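4-amino-4-deoxy-L-arabinose transferase or related glycosyltransferases of PMT family (Cupriavidus metallidurans, PDB 5EZM) probably transfers an aminoarabinose-type pentose from a polyprenyl phosphate carrier to lipid A in the bacterial membrane. Local coordinates at residues L49-L54 against E107-L112; M127-W132 against L176-D182; F405-Y409 against G456-V460. All coordinates share one frame; numbering follows the deposited sequence.

Contact 1: residues L49-L54 against E107-L112; sequences LDMRHL and EWQARL. With MPG ([(Z)-octadec-9-enyl] (2R)-2,3-bis(oxidanyl)propanoate), chain B.
R111 reaches across to the carbonyl of L49 and takes it side-on, NE and NH2 both donating to L49 O, at 3.0 Å from NE and 3.1 Å from NH2. NE approaches in the carbonyl plane, on a lone pair, whereas NH2 lies almost in line with the C=O bond. NH2 is also placed as a donor to R52 O, though the modelled length is too short to trust. With its chain bent at chi3 (-101°), R111 sets its guanidinium between L54 CD2, over one face, and R52 NH2, over the other. R111 NH1 makes a salt bridge with E59, which probably eases the closeness of the two arginines; R52 NH2 donates to H156 O and has a long, weak ion pair with E59. In this GT-C membrane fold the contact joins the loop after helix 31-47 to the short helix 107-110 that immediately precedes helix 112-133. E107 OE2 hydrogen-bonds Y496 OH, which also bonds L54 N, and H53 ND1 bonds E458 OE2. E107 CG packs 3.4 Å from R52 O. W108, its CG lodged between the backbone N and the carbonyl carbon (chi1 71°), presents the indole edge to D50, with CD1 3.4 Å from OD1. An MPG alkyl chain crosses one indole face, C5 lying 3.8 Å above the ring centre, and Q109 CD lies over the opposite face, toward its rim. Were W108 replaced by alanine, the lipid chain would probably lose its flat support and D50 the ring edge beside its carboxylate. L49 CB packs 3.7 Å from W108 CB.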
loop_
_atom_site.group_PDB
_atom_site.type_symbol
_atom_site.label_atom_id
_atom_site.label_comp_id
_atom_site.label_asym_id
_atom_site.label_seq_id
_atom_site.Cartn_x
_atom_site.Cartn_y
_atom_site.Cartn_z
ATOM N N LEU A 49 -7.267 -11.210 -2.281
ATOM C CA LEU A 49 -5.826 -11.077 -2.114
ATOM C C LEU A 49 -5.060 -12.018 -3.037
ATOM O O LEU A 49 -3.982 -11.662 -3.526
ATOM C CB LEU A 49 -5.435 -11.347 -0.662
ATOM C CG LEU A 49 -5.801 -10.299 0.385
ATOM C CD1 LEU A 49 -5.354 -10.771 1.757
ATOM C CD2 LEU A 49 -5.172 -8.960 0.041
ATOM N N ASP A 50 -5.596 -13.211 -3.292
ATOM C CA ASP A 50 -4.869 -14.268 -3.986
ATOM C C ASP A 50 -5.368 -14.460 -5.413
ATOM O O ASP A 50 -5.462 -15.585 -5.908
ATOM C CB ASP A 50 -4.966 -15.581 -3.216
ATOM C CG ASP A 50 -3.901 -16.577 -3.625
ATOM O OD1 ASP A 50 -2.762 -16.153 -3.919
ATOM O OD2 ASP A 50 -4.206 -17.789 -3.651
ATOM N N MET A 51 -5.697 -13.365 -6.098
ATOM C CA MET A 51 -6.224 -13.464 -7.453
ATOM C C MET A 51 -5.483 -12.574 -8.443
ATOM O O MET A 51 -5.936 -12.422 -9.583
ATOM C CB MET A 51 -7.725 -13.154 -7.460
ATOM C CG MET A 51 -8.527 -14.169 -6.655
ATOM S SD MET A 51 -10.261 -14.304 -7.118
ATOM C CE MET A 51 -10.973 -12.949 -6.201
ATOM N N ARG A 52 -4.351 -11.998 -8.049
ATOM C CA ARG A 52 -3.517 -11.225 -8.955
ATOM C C ARG A 52 -2.062 -11.612 -8.742
ATOM O O ARG A 52 -1.646 -11.881 -7.611
ATOM C CB ARG A 52 -3.682 -9.715 -8.738
ATOM C CG ARG A 52 -5.105 -9.198 -8.845
ATOM C CD ARG A 52 -5.161 -7.691 -8.620
ATOM N NE ARG A 52 -4.661 -7.305 -7.303
ATOM C CZ ARG A 52 -3.451 -6.801 -7.074
ATOM N NH1 ARG A 52 -2.605 -6.613 -8.079
ATOM N NH2 ARG A 52 -3.084 -6.482 -5.839
ATOM N N HIS A 53 -1.296 -11.647 -9.826
ATOM C CA HIS A 53 0.143 -11.785 -9.688
ATOM C C HIS A 53 0.738 -10.488 -9.153
ATOM O O HIS A 53 0.127 -9.418 -9.224
ATOM C CB HIS A 53 0.781 -12.154 -11.024
ATOM C CG HIS A 53 0.483 -13.552 -11.465
ATOM N ND1 HIS A 53 -0.542 -13.855 -12.336
ATOM C CD2 HIS A 53 1.067 -14.730 -11.148
ATOM C CE1 HIS A 53 -0.573 -15.159 -12.540
ATOM N NE2 HIS A 53 0.393 -15.715 -11.828
ATOM N N LEU A 54 1.948 -10.594 -8.607
ATOM C CA LEU A 54 2.576 -9.454 -7.950
ATOM C C LEU A 54 2.934 -8.377 -8.966
ATOM O O LEU A 54 3.522 -8.663 -10.015
ATOM C CB LEU A 54 3.823 -9.898 -7.188
ATOM C CG LEU A 54 3.592 -10.847 -6.012
ATOM C CD1 LEU A 54 4.900 -11.137 -5.306
ATOM C CD2 LEU A 54 2.573 -10.266 -5.044
ATOM N N GLU A 107 1.203 -15.149 -3.152
ATOM C CA GLU A 107 0.719 -13.800 -3.419
ATOM C C GLU A 107 -0.059 -13.244 -2.231
ATOM O O GLU A 107 0.248 -12.155 -1.735
ATOM C CB GLU A 107 -0.144 -13.790 -4.681
ATOM C CG GLU A 107 0.643 -13.801 -5.984
ATOM C CD GLU A 107 1.095 -15.190 -6.409
ATOM O OE1 GLU A 107 1.181 -16.093 -5.549
ATOM O OE2 GLU A 107 1.364 -15.380 -7.615
ATOM N N TRP A 108 -1.069 -13.980 -1.756
ATOM C CA TRP A 108 -1.915 -13.435 -0.699
ATOM C C TRP A 108 -1.161 -13.302 0.616
ATOM O O TRP A 108 -1.446 -12.388 1.397
ATOM C CB TRP A 108 -3.178 -14.281 -0.514
ATOM C CG TRP A 108 -2.988 -15.641 0.109
ATOM C CD1 TRP A 108 -2.897 -16.837 -0.546
ATOM C CD2 TRP A 108 -2.907 -15.947 1.509
ATOM N NE1 TRP A 108 -2.753 -17.864 0.357
ATOM C CE2 TRP A 108 -2.756 -17.344 1.625
ATOM C CE3 TRP A 108 -2.946 -15.175 2.675
ATOM C CZ2 TRP A 108 -2.639 -17.984 2.857
ATOM C CZ3 TRP A 108 -2.831 -15.816 3.901
ATOM C CH2 TRP A 108 -2.680 -17.205 3.980
ATOM N N GLN A 109 -0.197 -14.188 0.877
ATOM C CA GLN A 109 0.629 -14.030 2.070
ATOM C C GLN A 109 1.480 -12.770 1.984
ATOM O O GLN A 109 1.684 -12.078 2.988
ATOM C CB GLN A 109 1.512 -15.261 2.268
ATOM C CG GLN A 109 0.744 -16.554 2.513
ATOM C CD GLN A 109 0.480 -17.328 1.238
ATOM O OE1 GLN A 109 0.225 -16.743 0.183
ATOM N NE2 GLN A 109 0.547 -18.653 1.326
ATOM N N ALA A 110 1.982 -12.453 0.791
ATOM C CA ALA A 110 2.785 -11.251 0.621
ATOM C C ALA A 110 1.962 -9.978 0.768
ATOM O O ALA A 110 2.534 -8.912 1.023
ATOM C CB ALA A 110 3.474 -11.278 -0.742
ATOM N N ARG A 111 0.642 -10.065 0.610
ATOM C CA ARG A 111 -0.253 -8.927 0.769
ATOM C C ARG A 111 -0.962 -8.932 2.113
ATOM O O ARG A 111 -1.927 -8.186 2.297
ATOM C CB ARG A 111 -1.280 -8.899 -0.365
ATOM C CG ARG A 111 -0.670 -8.595 -1.730
ATOM C CD ARG A 111 -1.729 -8.329 -2.781
ATOM N NE ARG A 111 -1.963 -9.487 -3.632
ATOM C CZ ARG A 111 -1.562 -9.581 -4.896
ATOM N NH1 ARG A 111 -0.905 -8.579 -5.464
ATOM N NH2 ARG A 111 -1.824 -10.678 -5.595
ATOM N N LEU A 112 -0.498 -9.748 3.060
ATOM C CA LEU A 112 -1.237 -9.931 4.304
ATOM C C LEU A 112 -1.106 -8.714 5.216
ATOM O O LEU A 112 -2.078 -8.313 5.872
ATOM C CB LEU A 112 -0.748 -11.196 5.006
ATOM C CG LEU A 112 -1.727 -11.848 5.977
ATOM C CD1 LEU A 112 -2.990 -12.268 5.242
ATOM C CD2 LEU A 112 -1.077 -13.041 6.658
HETATM C C2 MPG B . -7.698 -17.653 -2.186
HETATM C C3 MPG B . -7.123 -17.910 -0.799
HETATM C C4 MPG B . -7.357 -16.753 0.159
HETATM C C5 MPG B . -6.617 -16.969 1.488
HETATM C C6 MPG B . -7.163 -16.107 2.639
HETATM C C7 MPG B . -6.464 -16.430 3.975
HETATM C C8 MPG B . -6.980 -15.564 5.148
HETATM C C9 MPG B . -6.036 -15.610 6.374
HETATM C C10 MPG B . -6.397 -14.537 7.438
HETATM C C11 MPG B . -5.294 -14.363 8.504
HETATM C C12 MPG B . -5.733 -13.423 9.680
HETATM C C1 MPG B . -7.347 -18.765 -3.180
#

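Contact 2: residues M127-W132 against L176-D182; sequences MAARRW and LMGQHPD
W132 NE1 donates to L176 O at 2.7 Å, with an N-H...O angle of 155°. The oxygen lies close to the indole plane, but the donor stands well above the carbonyl plane, so no lone pair is met head-on. The bond illustrates how two helices of the GT-C membrane bundle, 112-133 and 160-178, can be fastened where their C-terminal ends come side by side: the ring of one helix reaches a carbonyl in the last turns of the other. Past that bond the indole lies against the loop that follows, CZ2 3.3 Å from Q179 O and CH2 beside the ring carbon CD of P181. H180 meets W132 edge to face, CD2 standing over the centre of the indole, the centroids of the imidazole and the six-membered ring 4.6 Å apart and the planes at 56°. D182 N donates to H180 ND1, a local bond that helps fix the rotation of the imidazole. R131 crosses one imidazole face. Its CG is anti to the backbone N (chi1 -180°), and a bend at chi2 then turns the chain over the ring, CD making a CH-pi contact and NE sitting 3.6 Å from H180 CG. A bound MPG molecule also touches R131. Farther back along the two helices the packing turns apolar. A128 CB rests 4.1 Å from L176 CD1, and W191 of helix 185-206 touches M127 and M177. M177, bent at chi2 and chi3, folds its thioether back against the first helix, so that SD lies 3.5 Å from R131 CB and 4.0 Å from M127 CG.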
loop_
_atom_site.group_PDB
_atom_site.type_symbol
_atom_site.label_atom_id
_atom_site.label_comp_id
_atom_site.label_asym_id
_atom_site.label_seq_id
_atom_site.Cartn_x
_atom_site.Cartn_y
_atom_site.Cartn_z
ATOM N N MET A 127 -14.101 2.481 16.062
ATOM C CA MET A 127 -14.066 2.474 17.521
ATOM C C MET A 127 -14.077 3.897 18.064
ATOM O O MET A 127 -14.889 4.236 18.935
ATOM C CB MET A 127 -12.838 1.718 18.025
ATOM C CG MET A 127 -12.704 1.755 19.542
ATOM S SD MET A 127 -11.300 0.837 20.194
ATOM C CE MET A 127 -9.937 1.721 19.431
ATOM N N ALA A 128 -13.177 4.747 17.559
ATOM C CA ALA A 128 -13.188 6.150 17.963
ATOM C C ALA A 128 -14.504 6.819 17.583
ATOM O O ALA A 128 -15.068 7.597 18.367
ATOM C CB ALA A 128 -12.005 6.886 17.332
ATOM N N ALA A 129 -15.013 6.520 16.385
ATOM C CA ALA A 129 -16.301 7.069 15.974
ATOM C C ALA A 129 -17.408 6.651 16.931
ATOM O O ALA A 129 -18.237 7.477 17.328
ATOM C CB ALA A 129 -16.630 6.628 14.548
ATOM N N ARG A 130 -17.436 5.371 17.318
ATOM C CA ARG A 130 -18.461 4.906 18.247
ATOM C C ARG A 130 -18.323 5.582 19.602
ATOM O O ARG A 130 -19.326 5.906 20.250
ATOM C CB ARG A 130 -18.387 3.387 18.401
ATOM N N ARG A 131 -17.085 5.813 20.044
ATOM C CA ARG A 131 -16.864 6.466 21.329
ATOM C C ARG A 131 -17.384 7.899 21.318
ATOM O O ARG A 131 -18.131 8.306 22.214
ATOM C CB ARG A 131 -15.378 6.433 21.676
ATOM C CG ARG A 131 -15.023 7.081 23.002
ATOM C CD ARG A 131 -15.625 6.320 24.167
ATOM N NE ARG A 131 -14.953 6.630 25.424
ATOM C CZ ARG A 131 -15.374 6.220 26.615
ATOM N NH1 ARG A 131 -16.474 5.486 26.712
ATOM N NH2 ARG A 131 -14.701 6.548 27.709
ATOM N N TRP A 132 -17.005 8.680 20.304
ATOM C CA TRP A 132 -17.325 10.104 20.305
ATOM C C TRP A 132 -18.690 10.426 19.712
ATOM O O TRP A 132 -19.341 11.374 20.166
ATOM C CB TRP A 132 -16.256 10.890 19.543
ATOM C CG TRP A 132 -15.018 11.148 20.337
ATOM C CD1 TRP A 132 -13.842 10.461 20.266
ATOM C CD2 TRP A 132 -14.828 12.170 21.321
ATOM N NE1 TRP A 132 -12.931 10.991 21.146
ATOM C CE2 TRP A 132 -13.513 12.042 21.807
ATOM C CE3 TRP A 132 -15.643 13.181 21.839
ATOM C CZ2 TRP A 132 -12.991 12.888 22.781
ATOM C CZ3 TRP A 132 -15.125 14.018 22.810
ATOM C CH2 TRP A 132 -13.812 13.866 23.271
ATOM N N LEU A 176 -7.835 9.933 20.039
ATOM C CA LEU A 176 -9.218 10.342 20.272
ATOM C C LEU A 176 -9.826 9.593 21.452
ATOM O O LEU A 176 -10.562 10.182 22.251
ATOM C CB LEU A 176 -10.056 10.129 19.012
ATOM C CG LEU A 176 -9.645 10.934 17.777
ATOM C CD1 LEU A 176 -10.635 10.724 16.640
ATOM C CD2 LEU A 176 -9.509 12.410 18.105
ATOM N N MET A 177 -9.530 8.296 21.582
ATOM C CA MET A 177 -10.052 7.525 22.708
ATOM C C MET A 177 -9.519 8.055 24.031
ATOM O O MET A 177 -10.252 8.113 25.027
ATOM C CB MET A 177 -9.694 6.047 22.551
ATOM C CG MET A 177 -10.327 5.350 21.355
ATOM S SD MET A 177 -12.117 5.189 21.484
ATOM C CE MET A 177 -12.279 4.240 22.996
ATOM N N GLY A 178 -8.243 8.447 24.063
ATOM C CA GLY A 178 -7.639 8.912 25.300
ATOM C C GLY A 178 -8.086 10.289 25.740
ATOM O O GLY A 178 -7.908 10.639 26.909
ATOM N N GLN A 179 -8.661 11.077 24.836
ATOM C CA GLN A 179 -9.094 12.428 25.158
ATOM C C GLN A 179 -10.594 12.527 25.399
ATOM O O GLN A 179 -11.134 13.638 25.427
ATOM C CB GLN A 179 -8.673 13.393 24.047
ATOM C CG GLN A 179 -7.169 13.490 23.863
ATOM C CD GLN A 179 -6.452 13.877 25.141
ATOM O OE1 GLN A 179 -6.897 14.759 25.873
ATOM N NE2 GLN A 179 -5.339 13.211 25.418
ATOM N N HIS A 180 -11.277 11.403 25.576
ATOM C CA HIS A 180 -12.697 11.456 25.904
ATOM C C HIS A 180 -12.867 11.760 27.386
ATOM O O HIS A 180 -12.230 11.111 28.222
ATOM C CB HIS A 180 -13.389 10.142 25.554
ATOM C CG HIS A 180 -14.882 10.245 25.499
ATOM N ND1 HIS A 180 -15.677 10.164 26.622
ATOM C CD2 HIS A 180 -15.725 10.424 24.454
ATOM C CE1 HIS A 180 -16.945 10.288 26.271
ATOM N NE2 HIS A 180 -17.002 10.447 24.962
ATOM N N PRO A 181 -13.701 12.739 27.749
ATOM C CA PRO A 181 -13.838 13.086 29.174
ATOM C C PRO A 181 -14.366 11.947 30.027
ATOM O O PRO A 181 -13.921 11.781 31.170
ATOM C CB PRO A 181 -14.807 14.277 29.150
ATOM C CG PRO A 181 -14.715 14.827 27.767
ATOM C CD PRO A 181 -14.469 13.643 26.879
ATOM N N ASP A 182 -15.296 11.147 29.503
ATOM C CA ASP A 182 -15.887 10.048 30.269
ATOM C C ASP A 182 -14.929 8.863 30.476
ATOM O O ASP A 182 -15.397 7.789 30.884
ATOM C CB ASP A 182 -17.170 9.569 29.587
ATOM C CG ASP A 182 -18.257 10.630 29.574
ATOM O OD1 ASP A 182 -18.336 11.412 30.546
ATOM O OD2 ASP A 182 -19.033 10.684 28.595
#

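Contact 3: residues F405-Y409 against G456-V460. With MPG ([(Z)-octadec-9-enyl] (2R)-2,3-bis(oxidanyl)propanoate), chain N; MPG ([(Z)-octadec-9-enyl] (2R)-2,3-bis(oxidanyl)propanoate), chain X.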
loop_
_atom_site.group_PDB
_atom_site.type_symbol
_atom_site.label_atom_id
_atom_site.label_comp_id
_atom_site.label_asym_id
_atom_site.label_seq_id
_atom_site.Cartn_x
_atom_site.Cartn_y
_atom_site.Cartn_z
ATOM N N PHE A 405 -4.069 -6.828 -23.815
ATOM C CA PHE A 405 -4.302 -6.946 -22.378
ATOM C C PHE A 405 -5.181 -5.817 -21.861
ATOM O O PHE A 405 -6.002 -6.028 -20.960
ATOM C CB PHE A 405 -2.971 -6.968 -21.627
ATOM C CG PHE A 405 -2.034 -8.048 -22.081
ATOM C CD1 PHE A 405 -2.118 -9.324 -21.553
ATOM C CD2 PHE A 405 -1.060 -7.786 -23.032
ATOM C CE1 PHE A 405 -1.251 -10.320 -21.964
ATOM C CE2 PHE A 405 -0.191 -8.779 -23.450
ATOM C CZ PHE A 405 -0.287 -10.047 -22.916
ATOM N N TYR A 406 -5.037 -4.618 -22.425
ATOM C CA TYR A 406 -5.889 -3.509 -22.019
ATOM C C TYR A 406 -7.295 -3.638 -22.590
ATOM O O TYR A 406 -8.259 -3.190 -21.956
ATOM C CB TYR A 406 -5.246 -2.185 -22.426
ATOM C CG TYR A 406 -4.005 -1.877 -21.622
ATOM C CD1 TYR A 406 -4.093 -1.249 -20.389
ATOM C CD2 TYR A 406 -2.747 -2.235 -22.084
ATOM C CE1 TYR A 406 -2.963 -0.973 -19.644
ATOM C CE2 TYR A 406 -1.609 -1.964 -21.347
ATOM C CZ TYR A 406 -1.724 -1.333 -20.129
ATOM O OH TYR A 406 -0.596 -1.058 -19.389
ATOM N N ARG A 407 -7.436 -4.250 -23.768
ATOM C CA ARG A 407 -8.768 -4.586 -24.257
ATOM C C ARG A 407 -9.469 -5.539 -23.299
ATOM O O ARG A 407 -10.669 -5.400 -23.039
ATOM C CB ARG A 407 -8.685 -5.197 -25.656
ATOM C CG ARG A 407 -8.226 -4.231 -26.734
ATOM C CD ARG A 407 -8.381 -4.836 -28.123
ATOM N NE ARG A 407 -9.747 -5.293 -28.365
ATOM C CZ ARG A 407 -10.758 -4.494 -28.694
ATOM N NH1 ARG A 407 -10.565 -3.187 -28.821
ATOM N NH2 ARG A 407 -11.966 -5.003 -28.894
ATOM N N ALA A 408 -8.731 -6.510 -22.755
ATOM C CA ALA A 408 -9.296 -7.387 -21.737
ATOM C C ALA A 408 -9.518 -6.668 -20.409
ATOM O O ALA A 408 -10.359 -7.103 -19.617
ATOM C CB ALA A 408 -8.391 -8.602 -21.527
ATOM N N TYR A 409 -8.778 -5.592 -20.140
ATOM C CA TYR A 409 -9.027 -4.826 -18.924
ATOM C C TYR A 409 -10.303 -3.998 -19.044
ATOM O O TYR A 409 -11.017 -3.806 -18.051
ATOM C CB TYR A 409 -7.820 -3.933 -18.626
ATOM C CG TYR A 409 -7.762 -3.369 -17.221
ATOM C CD1 TYR A 409 -8.627 -3.814 -16.230
ATOM C CD2 TYR A 409 -6.837 -2.387 -16.889
ATOM C CE1 TYR A 409 -8.576 -3.296 -14.951
ATOM C CE2 TYR A 409 -6.778 -1.863 -15.612
ATOM C CZ TYR A 409 -7.649 -2.323 -14.646
ATOM O OH TYR A 409 -7.597 -1.808 -13.370
ATOM N N GLY A 456 -9.349 -6.881 -12.214
ATOM C CA GLY A 456 -9.196 -6.762 -13.651
ATOM C C GLY A 456 -7.798 -6.349 -14.063
ATOM O O GLY A 456 -7.343 -6.691 -15.159
ATOM N N HIS A 457 -7.095 -5.617 -13.196
ATOM C CA HIS A 457 -5.719 -5.238 -13.493
ATOM C C HIS A 457 -4.803 -6.443 -13.661
ATOM O O HIS A 457 -3.693 -6.287 -14.180
ATOM C CB HIS A 457 -5.175 -4.321 -12.396
ATOM C CG HIS A 457 -3.817 -3.768 -12.698
ATOM N ND1 HIS A 457 -2.665 -4.273 -12.137
ATOM C CD2 HIS A 457 -3.427 -2.764 -13.519
ATOM C CE1 HIS A 457 -1.623 -3.598 -12.589
ATOM N NE2 HIS A 457 -2.057 -2.678 -13.433
ATOM N N GLU A 458 -5.237 -7.636 -13.240
ATOM C CA GLU A 458 -4.456 -8.843 -13.485
ATOM C C GLU A 458 -4.182 -9.046 -14.972
ATOM O O GLU A 458 -3.143 -9.610 -15.339
ATOM C CB GLU A 458 -5.179 -10.057 -12.895
ATOM C CG GLU A 458 -4.703 -11.410 -13.389
ATOM C CD GLU A 458 -3.384 -11.851 -12.780
ATOM O OE1 GLU A 458 -2.649 -11.008 -12.230
ATOM O OE2 GLU A 458 -3.079 -13.058 -12.850
ATOM N N THR A 459 -5.085 -8.571 -15.840
ATOM C CA THR A 459 -4.895 -8.736 -17.280
ATOM C C THR A 459 -3.572 -8.139 -17.743
ATOM O O THR A 459 -2.876 -8.732 -18.575
ATOM C CB THR A 459 -6.057 -8.102 -18.048
ATOM O OG1 THR A 459 -6.176 -6.721 -17.684
ATOM C CG2 THR A 459 -7.358 -8.820 -17.745
ATOM N N VAL A 460 -3.203 -6.970 -17.220
ATOM C CA VAL A 460 -1.941 -6.346 -17.596
ATOM C C VAL A 460 -0.831 -6.620 -16.588
ATOM O O VAL A 460 0.350 -6.442 -16.924
ATOM C CB VAL A 460 -2.101 -4.823 -17.796
ATOM C CG1 VAL A 460 -3.235 -4.525 -18.772
ATOM C CG2 VAL A 460 -2.339 -4.131 -16.468
HETATM C C2 MPG N . -2.685 -0.163 -10.519
HETATM C C3 MPG N . -3.999 -0.759 -10.026
HETATM C C4 MPG N . -5.204 0.044 -10.489
HETATM C C5 MPG N . -6.475 -0.318 -9.704
HETATM C C6 MPG N . -7.596 0.710 -9.929
HETATM C C7 MPG N . -8.717 0.613 -8.878
HETATM C C8 MPG N . -9.666 1.835 -8.935
HETATM C C1 MPG N . -1.467 -0.930 -9.997
HETATM C C2 MPG X . -9.130 -12.199 -17.106
HETATM C C3 MPG X . -8.070 -12.000 -16.031
HETATM C C4 MPG X . -8.609 -11.317 -14.782
HETATM C C5 MPG X . -10.073 -11.677 -14.480
HETATM C C6 MPG X . -10.720 -10.738 -13.448
HETATM C C7 MPG X . -12.021 -11.323 -12.862
HETATM C C8 MPG X . -12.740 -10.351 -11.895
HETATM C C1 MPG X . -8.514 -12.348 -18.499
#
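G456 lets the Y409 ring come down on its backbone, CE1 lying 3.3 Å from G456 C. Next in sequence, H457 places its CA over the face of the Y409 ring, 4.0 Å from the centroid, a CH-pi contact. The imidazole adds an offset edge-to-face approach to the same tyrosine, the planes 71° apart, while an MPG carbon, C1, lies over an imidazole face. Y409 OH finds its acceptor in A453 O, one turn before H457. T459 turns OG1 inward between the backbone N and the carbonyl carbon (chi1 57°), where it bonds G456 O at 2.8 Å and lies 3.4 Å from Y409 CB; its CG2 touches A408 CB and also a second MPG chain, at C3. The T459 carbonyl oxygen faces F405 CD1, obliquely to the ring. V460 closes the series with CG1 almost squarely over the centre of the Y406 ring, 3.6 Å from the centroid; Y406 OH itself bonds A398 O. With no hydrogen bond between the segments, this is aromatic and methyl packing at a lipid-lined site, where helix 403-430 packs on the junction between helix 435-456 and helix 458-465 of the GT-C membrane fold.

Overall arrangement
Contacts 1 and 3 are neighbours, their centres about 17 Å apart, and they meet where H53 ND1 and E458 OE2 approach to 2.7 Å, a probable hydrogen bond. Contact 2 lies far off, its centre about 35 Å from that of contact 1, and across the chain's centre from contact 3. It still shares an element with contact 1: L112 opens helix 112-133, whose last turns form contact 2. All three are partly buried, and contact 2 alone includes exposed residues. Contact 1, closest to the centre, buries arginines among backbone carbonyls and acids; contact 2 combines one indole bond with R131 and W132 packed on H180; contact 3, touched by bound lipid chains, relies on ring faces and methyl groups.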